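Local coordinates for uncharacterized protein (PDB 2QS7), which is of unknown function but is thought to be an oxidoreductase of the DsrE/DsrF-like family, a group associated with sulfur chemistry, at residues 47-52 with 110-115; 101-106 with 133-138. One frame throughout, in Å; residues are numbered along the deposited sequence.

Contact 1: residues 47-52 with 110-115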
loop_
_atom_site.group_PDB
_atom_site.type_symbol
_atom_site.label_atom_id
_atom_site.label_comp_id
_atom_site.label_asym_id
_atom_site.label_seq_id
_atom_site.Cartn_x
_atom_site.Cartn_y
_atom_site.Cartn_z
ATOM N N GLY A 47 -0.689 -7.761 10.117
ATOM C CA GLY A 47 0.714 -7.671 10.453
ATOM C C GLY A 47 0.902 -7.890 11.932
ATOM O O GLY A 47 1.909 -8.417 12.360
ATOM N N LEU A 48 -0.064 -7.479 12.732
ATOM C CA LEU A 48 0.050 -7.672 14.167
ATOM C C LEU A 48 -0.073 -9.153 14.473
ATOM O O LEU A 48 0.616 -9.700 15.328
ATOM C CB LEU A 48 -1.020 -6.860 14.873
ATOM C CG LEU A 48 -0.946 -6.884 16.384
ATOM C CD1 LEU A 48 0.406 -6.439 16.867
ATOM C CD2 LEU A 48 -2.025 -5.978 16.883
ATOM N N GLN A 49 -0.942 -9.819 13.751
ATOM C CA GLN A 49 -1.122 -11.271 13.897
ATOM C C GLN A 49 0.214 -11.983 13.661
ATOM O O GLN A 49 0.593 -12.915 14.355
ATOM C CB GLN A 49 -2.073 -11.748 12.791
ATOM C CG GLN A 49 -3.053 -12.814 13.160
ATOM C CD GLN A 49 -4.286 -12.216 13.785
ATOM O OE1 GLN A 49 -4.621 -11.038 13.538
ATOM N NE2 GLN A 49 -4.968 -13.007 14.602
ATOM N N ALA A 50 0.929 -11.504 12.652
ATOM C CA ALA A 50 2.207 -12.052 12.234
ATOM C C ALA A 50 3.331 -11.921 13.281
ATOM O O ALA A 50 4.314 -12.640 13.209
ATOM C CB ALA A 50 2.631 -11.375 10.933
ATOM N N ILE A 51 3.212 -10.999 14.231
ATOM C CA ILE A 51 4.229 -10.863 15.269
ATOM C C ILE A 51 3.782 -11.441 16.622
ATOM O O ILE A 51 4.393 -11.166 17.655
ATOM C CB ILE A 51 4.706 -9.425 15.469
ATOM C CG1 ILE A 51 3.555 -8.483 15.829
ATOM C CG2 ILE A 51 5.396 -8.898 14.210
ATOM C CD1 ILE A 51 4.047 -7.162 16.348
ATOM N N THR A 52 2.706 -12.222 16.627
ATOM C CA THR A 52 2.314 -12.920 17.852
ATOM C C THR A 52 3.245 -14.118 17.931
ATOM O O THR A 52 3.644 -14.646 16.891
ATOM C CB THR A 52 0.851 -13.450 17.840
ATOM O OG1 THR A 52 0.692 -14.384 16.774
ATOM C CG2 THR A 52 -0.162 -12.317 17.669
ATOM N N GLU A 110 -7.295 -5.190 20.467
ATOM C CA GLU A 110 -8.641 -5.339 21.023
ATOM C C GLU A 110 -9.520 -6.132 20.056
ATOM O O GLU A 110 -10.242 -7.019 20.481
ATOM C CB GLU A 110 -9.302 -3.972 21.311
ATOM C CG GLU A 110 -8.623 -3.134 22.431
ATOM C CD GLU A 110 -9.266 -1.756 22.629
ATOM N N PHE A 111 -9.461 -5.811 18.760
ATOM C CA PHE A 111 -10.267 -6.529 17.755
ATOM C C PHE A 111 -9.959 -8.015 17.695
ATOM O O PHE A 111 -10.862 -8.802 17.404
ATOM C CB PHE A 111 -10.089 -6.073 16.290
ATOM C CG PHE A 111 -10.535 -4.663 15.967
ATOM C CD1 PHE A 111 -11.382 -3.929 16.799
ATOM C CD2 PHE A 111 -10.181 -4.116 14.723
ATOM C CE1 PHE A 111 -11.788 -2.630 16.441
ATOM C CE2 PHE A 111 -10.591 -2.848 14.347
ATOM C CZ PHE A 111 -11.403 -2.098 15.202
ATOM N N PHE A 112 -8.699 -8.406 17.890
ATOM C CA PHE A 112 -8.331 -9.821 17.800
ATOM C C PHE A 112 -8.045 -10.493 19.135
ATOM O O PHE A 112 -7.609 -11.635 19.166
ATOM C CB PHE A 112 -7.184 -9.977 16.817
ATOM C CG PHE A 112 -7.565 -9.628 15.404
ATOM C CD1 PHE A 112 -8.452 -10.442 14.690
ATOM C CD2 PHE A 112 -7.061 -8.504 14.794
ATOM C CE1 PHE A 112 -8.814 -10.128 13.385
ATOM C CE2 PHE A 112 -7.409 -8.174 13.478
ATOM C CZ PHE A 112 -8.279 -8.988 12.771
ATOM N N GLY A 113 -8.340 -9.803 20.231
ATOM C CA GLY A 113 -8.143 -10.331 21.579
ATOM C C GLY A 113 -6.715 -10.715 21.889
ATOM O O GLY A 113 -6.478 -11.698 22.563
ATOM N N ILE A 114 -5.763 -9.942 21.385
ATOM C CA ILE A 114 -4.343 -10.196 21.606
ATOM C C ILE A 114 -3.890 -9.366 22.793
ATOM O O ILE A 114 -4.266 -8.195 22.896
ATOM C CB ILE A 114 -3.546 -9.776 20.362
ATOM C CG1 ILE A 114 -4.035 -10.565 19.141
ATOM C CG2 ILE A 114 -2.025 -9.947 20.593
ATOM C CD1 ILE A 114 -3.461 -10.065 17.841
ATOM N N LYS A 115 -3.105 -9.967 23.687
ATOM C CA LYS A 115 -2.568 -9.261 24.850
ATOM C C LYS A 115 -1.061 -9.072 24.635
ATOM O O LYS A 115 -0.463 -9.745 23.796
ATOM C CB LYS A 115 -2.903 -10.001 26.156
ATOM C CG LYS A 115 -4.430 -10.071 26.454
ATOM C CD LYS A 115 -4.787 -10.832 27.743
#
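The amide end of Gln49 overlaps the ring of Phe112: its OE1 stands 3.7 Å above the ring plane, over the centre, with CD1 and CE2 of Phe112 both 4.0 Å from that oxygen. The amide and ring planes are 89° apart, so the amide is not stacked flat on the ring. The bend of the Gln49 chain at chi2 (85°) carries OE1 there, although CB does not aim at Phe112. CB of the preceding Phe111 lies on the opposite face, offset toward the rim. OE1 is covered by the contact yet has no partner in the model, and an oxygen over an aromatic face is probably not a favourable electrostatic setting.

The rest of the contact is aliphatic. CD1 of Ile114 lies 4.0 Å from CG2 of Thr52, the two side chains crossing at about a right angle, and 4.3 Å from CG of Leu48. The Thr52 methyl is presented by its hydroxyl: OG1 hydrogen-bonds to Gln49 O at 2.8 Å, in the carbonyl plane with a C=O...donor angle of 153°, and Thr52 N reaches the same oxygen. OG1 also bonds to Ser55 N, making Thr52 the N-cap of helix 53-57. Across from it, Gly113, with positive phi, closes helix 106-111 in a Schellman motif, Ile114 N bonding to Met109 O, and so turns the chain back toward Thr52.

The contact thus joins the C-terminal end of helix 45-50, which follows strand 38-43, to that of helix 106-111, which follows the adjacent strand 99-105; Met71 of the second subunit packs on both Gln49 and Phe112.

Contact 2: residues 101-106 with 133-138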
loop_
_atom_site.group_PDB
_atom_site.type_symbol
_atom_site.label_atom_id
_atom_site.label_comp_id
_atom_site.label_asym_id
_atom_site.label_seq_id
_atom_site.Cartn_x
_atom_site.Cartn_y
_atom_site.Cartn_z
ATOM N N LYS A 101 12.592 0.642 15.862
ATOM C CA LYS A 101 11.579 0.499 16.898
ATOM C C LYS A 101 10.375 -0.223 16.321
ATOM O O LYS A 101 9.935 0.077 15.205
ATOM C CB LYS A 101 11.154 1.851 17.436
ATOM C CG LYS A 101 12.255 2.594 18.190
ATOM C CD LYS A 101 12.503 1.955 19.516
ATOM C CE LYS A 101 13.617 2.653 20.291
ATOM N NZ LYS A 101 15.000 2.213 19.859
ATOM N N VAL A 102 9.881 -1.190 17.086
ATOM C CA VAL A 102 8.760 -2.016 16.698
ATOM C C VAL A 102 7.620 -1.733 17.622
ATOM O O VAL A 102 7.742 -1.895 18.841
ATOM C CB VAL A 102 9.157 -3.495 16.767
ATOM C CG1 VAL A 102 7.991 -4.427 16.446
ATOM C CG2 VAL A 102 10.326 -3.734 15.810
ATOM N N PHE A 103 6.522 -1.287 17.040
ATOM C CA PHE A 103 5.305 -0.957 17.763
ATOM C C PHE A 103 4.161 -1.865 17.333
ATOM O O PHE A 103 4.073 -2.246 16.185
ATOM C CB PHE A 103 4.898 0.488 17.472
ATOM C CG PHE A 103 5.909 1.494 17.908
ATOM C CD1 PHE A 103 6.007 1.865 19.241
ATOM C CD2 PHE A 103 6.802 2.016 17.011
ATOM C CE1 PHE A 103 6.950 2.776 19.665
ATOM C CE2 PHE A 103 7.738 2.932 17.413
ATOM C CZ PHE A 103 7.812 3.319 18.751
ATOM N N ALA A 104 3.283 -2.157 18.282
ATOM C CA ALA A 104 2.091 -2.932 18.063
ATOM C C ALA A 104 0.897 -2.008 18.232
ATOM O O ALA A 104 0.847 -1.213 19.152
ATOM C CB ALA A 104 2.014 -4.130 19.106
ATOM N N CYS A 105 -0.062 -2.135 17.330
ATOM C CA CYS A 105 -1.286 -1.358 17.321
ATOM C C CYS A 105 -2.271 -1.787 18.395
ATOM O O CYS A 105 -2.757 -2.914 18.380
ATOM C CB CYS A 105 -1.959 -1.573 15.972
ATOM S SG CYS A 105 -3.631 -0.934 15.830
ATOM N N SER A 106 -2.602 -0.881 19.301
ATOM C CA SER A 106 -3.498 -1.200 20.396
ATOM C C SER A 106 -4.931 -1.476 19.955
ATOM O O SER A 106 -5.600 -2.289 20.578
ATOM C CB SER A 106 -3.466 -0.093 21.445
ATOM O OG SER A 106 -3.806 1.147 20.873
ATOM N N LEU A 133 1.640 8.446 13.829
ATOM C CA LEU A 133 1.723 9.606 13.016
ATOM C C LEU A 133 2.779 10.554 13.486
ATOM O O LEU A 133 3.440 11.230 12.677
ATOM C CB LEU A 133 0.407 10.411 13.074
ATOM C CG LEU A 133 -0.772 10.268 12.084
ATOM C CD1 LEU A 133 -1.098 8.861 11.785
ATOM C CD2 LEU A 133 -1.990 10.992 12.684
ATOM N N ASP A 134 2.850 10.739 14.806
ATOM C CA ASP A 134 3.816 11.629 15.387
ATOM C C ASP A 134 5.197 11.164 15.102
ATOM O O ASP A 134 6.044 11.927 14.710
ATOM C CB ASP A 134 3.678 11.641 16.904
ATOM C CG ASP A 134 2.581 12.578 17.421
ATOM O OD1 ASP A 134 1.912 13.299 16.639
ATOM O OD2 ASP A 134 2.432 12.606 18.665
ATOM N N ARG A 135 5.442 9.884 15.331
ATOM C CA ARG A 135 6.770 9.324 15.030
ATOM C C ARG A 135 7.155 9.373 13.601
ATOM O O ARG A 135 8.303 9.642 13.295
ATOM C CB ARG A 135 6.875 7.856 15.497
ATOM C CG ARG A 135 7.698 7.729 16.669
ATOM C CD ARG A 135 8.130 6.396 16.922
ATOM N NE ARG A 135 9.540 6.452 17.253
ATOM C CZ ARG A 135 10.053 6.634 18.455
ATOM N NH1 ARG A 135 9.307 6.799 19.527
ATOM N NH2 ARG A 135 11.360 6.630 18.567
ATOM N N ALA A 136 6.196 9.178 12.704
ATOM C CA ALA A 136 6.479 9.212 11.275
ATOM C C ALA A 136 6.702 10.563 10.656
ATOM O O ALA A 136 7.276 10.681 9.559
ATOM C CB ALA A 136 5.345 8.584 10.515
ATOM N N GLU A 137 6.177 11.583 11.301
ATOM C CA GLU A 137 6.201 12.921 10.768
ATOM C C GLU A 137 7.592 13.358 10.360
ATOM O O GLU A 137 8.511 13.207 11.109
ATOM C CB GLU A 137 5.680 13.878 11.853
ATOM C CG GLU A 137 5.245 15.257 11.352
ATOM C CD GLU A 137 4.903 16.211 12.546
ATOM O OE1 GLU A 137 4.575 15.699 13.666
ATOM O OE2 GLU A 137 4.984 17.454 12.373
ATOM N N GLY A 138 7.720 13.866 9.144
ATOM C CA GLY A 138 8.972 14.362 8.638
ATOM C C GLY A 138 9.826 13.343 7.917
ATOM O O GLY A 138 10.813 13.725 7.323
#
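Arg135 NE is hydrogen-bonded to Asn40 OD1 on strand 38-43, next to strand 99-105, while the carbon beside it, CD, bears on the ring of Phe103. CD is 3.5 Å from Phe103 CE2 and 3.6 Å from Phe103 CZ, so the bonded pair at the far end of the ring takes the contact, met obliquely. Farther along, Phe103 CZ lies over one face of the guanidinium, 3.9 Å from Arg135 NH1 and 4.0 Å from Arg135 CZ. The ring and guanidinium planes are 41° apart, too steep for a parallel stack.

A bend at chi3 (135°) swings the guanidinium past the ring toward Lys101, whose CG approaches Arg135 NH2 to 4.2 Å. The rest of the lysine chain then leads off, and its NZ stops 5.9 Å from Arg135 NH2, which keeps the two like charges from touching.

Phe103 is buried, between Phe42 of strand 38-43 and Asp125 and Val127 of strand 125-127, and the contact lays the last turn of helix 129-136 over this part of the parallel sheet. Lys9 NZ bonds to the carbonyl oxygens of Arg135 and Glu137, where the helix ends.

No hydrogen bond joins the two segments: the bond from NE to Asn40 OD1 probably fixes the Arg135 side chain, while its contacts with Phe103 and Lys101 are nondirectional.

Overall arrangement
Both contacts use the element running from strand 99-105 into helix 106-111, but at different places: contact 2 lies on a face of the strand, contact 1 just past the end of the helix, with centres about 16 Å apart. They meet directly where Leu48 CD1 packs on Ala104 CB at 3.6 Å. Contact 1 is a surface contact between two helix ends, mainly aliphatic with one amide oxygen over a ring; contact 2 is partly buried, joins a strand to a helix, and pairs a ring with a guanidinium. Each has one buried residue among those that touch, Leu48 and Phe103 respectively. Both also reach the second subunit, 47-52/110-115 through Met71 there and 101-106/133-138 through Tyr37.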